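Local coordinates for recombination protein recR (Deinococcus radiodurans, PDB 1VDD), which takes part in homologous recombinational DNA repair as a ring-shaped, zinc-containing DNA-binding protein, and may act together with RecF and RecO, at the interface of chains A and B. Sequence-based numbering; all coordinates share one arbitrary frame. Chains: chain A/B, Recombination protein recR.

Contact 1: the interface of chains A and B. Residues chain A 16-18, 47; chain B 31-32, 43.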
# COMPACT_ATOMS: atom_id res chain seq x y z
N ARG A 16 -3.34 -14.96 16.84
CA ARG A 16 -3.24 -14.20 18.08
C ARG A 16 -1.92 -13.41 18.05
O ARG A 16 -1.66 -12.56 18.89
CB ARG A 16 -3.29 -15.18 19.26
CG ARG A 16 -3.09 -14.60 20.65
CD ARG A 16 -3.71 -15.51 21.70
NE ARG A 16 -5.17 -15.41 21.69
CZ ARG A 16 -6.00 -16.44 21.78
NH1 ARG A 16 -5.54 -17.68 21.90
NH2 ARG A 16 -7.31 -16.23 21.76
N LEU A 17 -1.10 -13.69 17.04
CA LEU A 17 0.18 -13.02 16.88
C LEU A 17 0.01 -11.72 16.11
O LEU A 17 -0.87 -11.59 15.27
CB LEU A 17 1.15 -13.93 16.12
CG LEU A 17 1.48 -15.27 16.75
CD1 LEU A 17 2.30 -16.12 15.79
CD2 LEU A 17 2.25 -15.02 18.03
N PRO A 18 0.85 -10.72 16.42
CA PRO A 18 0.79 -9.42 15.75
C PRO A 18 1.23 -9.52 14.29
O PRO A 18 2.14 -10.28 13.95
CB PRO A 18 1.73 -8.56 16.59
CG PRO A 18 2.71 -9.54 17.12
CD PRO A 18 1.82 -10.69 17.52
N LEU A 47 10.21 -22.12 20.67
CA LEU A 47 9.23 -21.29 21.38
C LEU A 47 9.36 -21.51 22.87
O LEU A 47 9.59 -20.58 23.62
CB LEU A 47 7.80 -21.67 20.97
CG LEU A 47 7.19 -20.91 19.79
CD1 LEU A 47 6.01 -21.67 19.24
CD2 LEU A 47 6.78 -19.50 20.25
N HIS B 31 7.68 -10.19 21.16
CA HIS B 31 6.26 -10.12 21.50
C HIS B 31 5.94 -11.35 22.34
O HIS B 31 5.22 -11.26 23.35
CB HIS B 31 5.40 -10.15 20.24
CG HIS B 31 3.95 -10.44 20.51
ND1 HIS B 31 3.07 -9.48 20.96
CD2 HIS B 31 3.24 -11.59 20.41
CE1 HIS B 31 1.88 -10.03 21.13
NE2 HIS B 31 1.96 -11.31 20.81
N LEU B 32 6.48 -12.49 21.93
CA LEU B 32 6.24 -13.72 22.68
C LEU B 32 6.86 -13.66 24.07
O LEU B 32 6.35 -14.24 25.02
CB LEU B 32 6.79 -14.90 21.89
CG LEU B 32 5.96 -15.06 20.62
CD1 LEU B 32 6.79 -15.70 19.49
CD2 LEU B 32 4.74 -15.87 20.96
N LEU B 43 0.54 -22.39 21.97
CA LEU B 43 0.99 -22.23 20.59
C LEU B 43 1.85 -23.43 20.20
O LEU B 43 1.77 -23.94 19.08
CB LEU B 43 1.83 -20.95 20.45
CG LEU B 43 1.96 -20.17 19.13
CD1 LEU B 43 3.35 -19.60 19.05
CD2 LEU B 43 1.73 -21.06 17.94

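Contact 2: the interface of chains A and B. Residues chain A 4-6; chain B 49, 53-54, 64-65.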
# COMPACT_ATOMS: atom_id res chain seq x y z
N PRO A 4 -11.57 -30.00 11.56
CA PRO A 4 -10.57 -30.55 12.48
C PRO A 4 -10.14 -29.51 13.51
O PRO A 4 -9.44 -28.56 13.20
CB PRO A 4 -9.43 -30.97 11.55
CG PRO A 4 -9.63 -30.10 10.33
CD PRO A 4 -11.11 -30.09 10.17
N PRO A 5 -10.59 -29.69 14.77
CA PRO A 5 -10.27 -28.76 15.86
C PRO A 5 -8.79 -28.43 15.96
O PRO A 5 -8.43 -27.36 16.46
CB PRO A 5 -10.80 -29.48 17.10
CG PRO A 5 -10.71 -30.93 16.72
CD PRO A 5 -11.22 -30.91 15.29
N SER A 6 -7.93 -29.33 15.49
CA SER A 6 -6.50 -29.08 15.55
C SER A 6 -6.16 -27.92 14.61
O SER A 6 -5.33 -27.07 14.94
CB SER A 6 -5.71 -30.32 15.13
OG SER A 6 -6.00 -30.69 13.79
N GLU B 49 0.04 -30.71 17.78
CA GLU B 49 -1.24 -31.39 17.65
C GLU B 49 -1.76 -31.28 16.23
O GLU B 49 -2.53 -32.11 15.78
CB GLU B 49 -2.25 -30.78 18.63
CG GLU B 49 -3.73 -31.05 18.31
CD GLU B 49 -4.68 -30.46 19.35
OE1 GLU B 49 -5.86 -30.21 19.02
OE2 GLU B 49 -4.24 -30.25 20.50
N ASP B 53 -2.07 -34.75 14.11
CA ASP B 53 -3.44 -35.04 13.70
C ASP B 53 -3.89 -34.80 12.26
O ASP B 53 -4.66 -35.59 11.72
CB ASP B 53 -4.41 -34.29 14.62
CG ASP B 53 -4.47 -34.87 16.01
OD1 ASP B 53 -3.58 -35.66 16.38
OD2 ASP B 53 -5.42 -34.52 16.74
N LEU B 54 -3.46 -33.71 11.64
CA LEU B 54 -3.91 -33.46 10.28
C LEU B 54 -3.22 -34.41 9.33
O LEU B 54 -2.06 -34.72 9.48
CB LEU B 54 -3.63 -32.02 9.83
CG LEU B 54 -4.48 -30.82 10.28
CD1 LEU B 54 -5.91 -31.26 10.48
CD2 LEU B 54 -3.94 -30.25 11.56
N THR B 64 -7.65 -33.38 6.94
CA THR B 64 -8.59 -33.73 7.99
C THR B 64 -7.90 -34.40 9.14
O THR B 64 -6.69 -34.61 9.10
CB THR B 64 -9.65 -34.72 7.52
OG1 THR B 64 -9.04 -35.72 6.70
CG2 THR B 64 -10.76 -34.00 6.80
N ASP B 65 -8.69 -34.74 10.15
CA ASP B 65 -8.22 -35.43 11.35
C ASP B 65 -8.94 -36.77 11.49
O ASP B 65 -8.60 -37.57 12.34
CB ASP B 65 -8.46 -34.58 12.61
CG ASP B 65 -9.91 -34.14 12.76
OD1 ASP B 65 -10.24 -33.57 13.82
OD2 ASP B 65 -10.72 -34.35 11.83

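Contact 1: the interface of chains A and B
A:Pro18 lies on the imidazole of B:His31. The A:Pro18 CD methylene sits over the centre of the B:His31 ring, 3.4 Å from the centroid, in a CH-pi contact. The pyrrolidine and the imidazole side chain come from opposite directions. A:Pro18 CD leans slightly from the centre towards the CD2 and NE2 side of the ring, 3.3 Å from B:His31 CD2. The neighbouring A:Pro18 CG reaches back towards the root of the ring, 3.7 Å from B:His31 CG. B:His31 has CG anti to its own backbone N (chi1 165°), and its ring is thrown outward from helix 22-33 towards chain A. B:His31 buries more surface than the other residues of this patch. Replacing B:His31 by alanine takes away the imidazole, which would probably leave A:Pro18 CD without the face it rests on and open a gap there.

A:Leu17 comes next in area. The A:Leu17 CD2 methyl meets B:Leu32 CD2 at 3.9 Å, and the two side chains cross obliquely. B:Leu32 follows B:His31 in sequence, as A:Pro18 follows A:Leu17. Two adjacent residues of one chain thus pack on two adjacent residues of the other. B:Leu32 also uses its second methyl. B:Leu32 CD1 lies 3.9 Å from A:Leu47 CD2, which links this contact to a further leucine cluster.

In that cluster A:Leu47 and B:Leu43 meet at about a right angle. B:Leu43 CD1 fits against both methyls of A:Leu47, 3.4 Å from A:Leu47 CD1 and 3.6 Å from A:Leu47 CD2.

The patch belongs to the helix-hairpin-helix region. A:Leu17 and A:Pro18 are part of the hairpin, the segment that joins helix 5-15 to the next helix. B:His31 and B:Leu32 lie at the end of helix 22-33. A:Leu47 and B:Leu43 come from the 37-53 helices of the two chains.

Contact 2: the interface of chains A and B
B:Asp65 holds CG between its backbone N and carbonyl carbon (chi1 54°), which sets its carboxylate against A:Pro4 and A:Pro5. B:Glu49 reaches chain A differently. Its CG is anti to the backbone N (chi1 161°), and the extended chain beyond carries the carboxylate to A:Ser6.

The B:Asp65 carboxylate lies along the CA and CB side of A:Pro4. The carboxylate carbon B:Asp65 CG is 3.4 Å from A:Pro4 CB. The oxygen B:Asp65 OD1 points on towards the next proline and lies 3.2 Å from A:Pro5 CD, the methylene next to the ring nitrogen. The side chains of A:Pro5 and B:Asp65 cross at about a right angle. A:Pro5 begins helix 5-15, so this acidic group sits close to a helix start. The helix end may favour its negative charge.

B:Leu54 packs between A:Pro4 and A:Ser6. The methyl B:Leu54 CD1 lies 3.7 Å from A:Pro4 CB. The other methyl, B:Leu54 CD2, lies 4.0 Å from A:Ser6 CB. The A:Ser6 hydroxyl OG is directed at these methyls, but its spacing to B:Leu54 CD2 is too short to be relied on. A:Ser6 buries more surface than the other residues of this patch.

B:Glu49 meets the CA and CB of A:Ser6, while the hydroxyl OG is turned towards B:Leu54. B:Glu49 OE1 comes within 3.7 Å of A:Ser6 CA, so a second acidic group lies near the first turn of the helix. The aliphatic part of B:Glu49 also takes part, with B:Glu49 CG 3.8 Å from A:Ser6 CB. A:Ser6 CB also lies 3.7 Å from the main-chain carbonyl O of B:Glu49.

The C-alpha centres of contact 1 and contact 2 lie about 21 Å apart on one interface. Helix 37-53 of chain B serves both, with B:Leu43 in contact 1 and B:Glu49 and B:Asp53 in contact 2. In chain A, helix 5-15 starts in contact 2 and leads to the hairpin residues of contact 1. Contact 2 also brings in B:Asp65, from the zinc-finger region. The interface is two-fold symmetric, so both contacts recur with the chains exchanged. Together they probably help hold the N-terminal regions of two subunits, as one of the joints of the four-subunit ring.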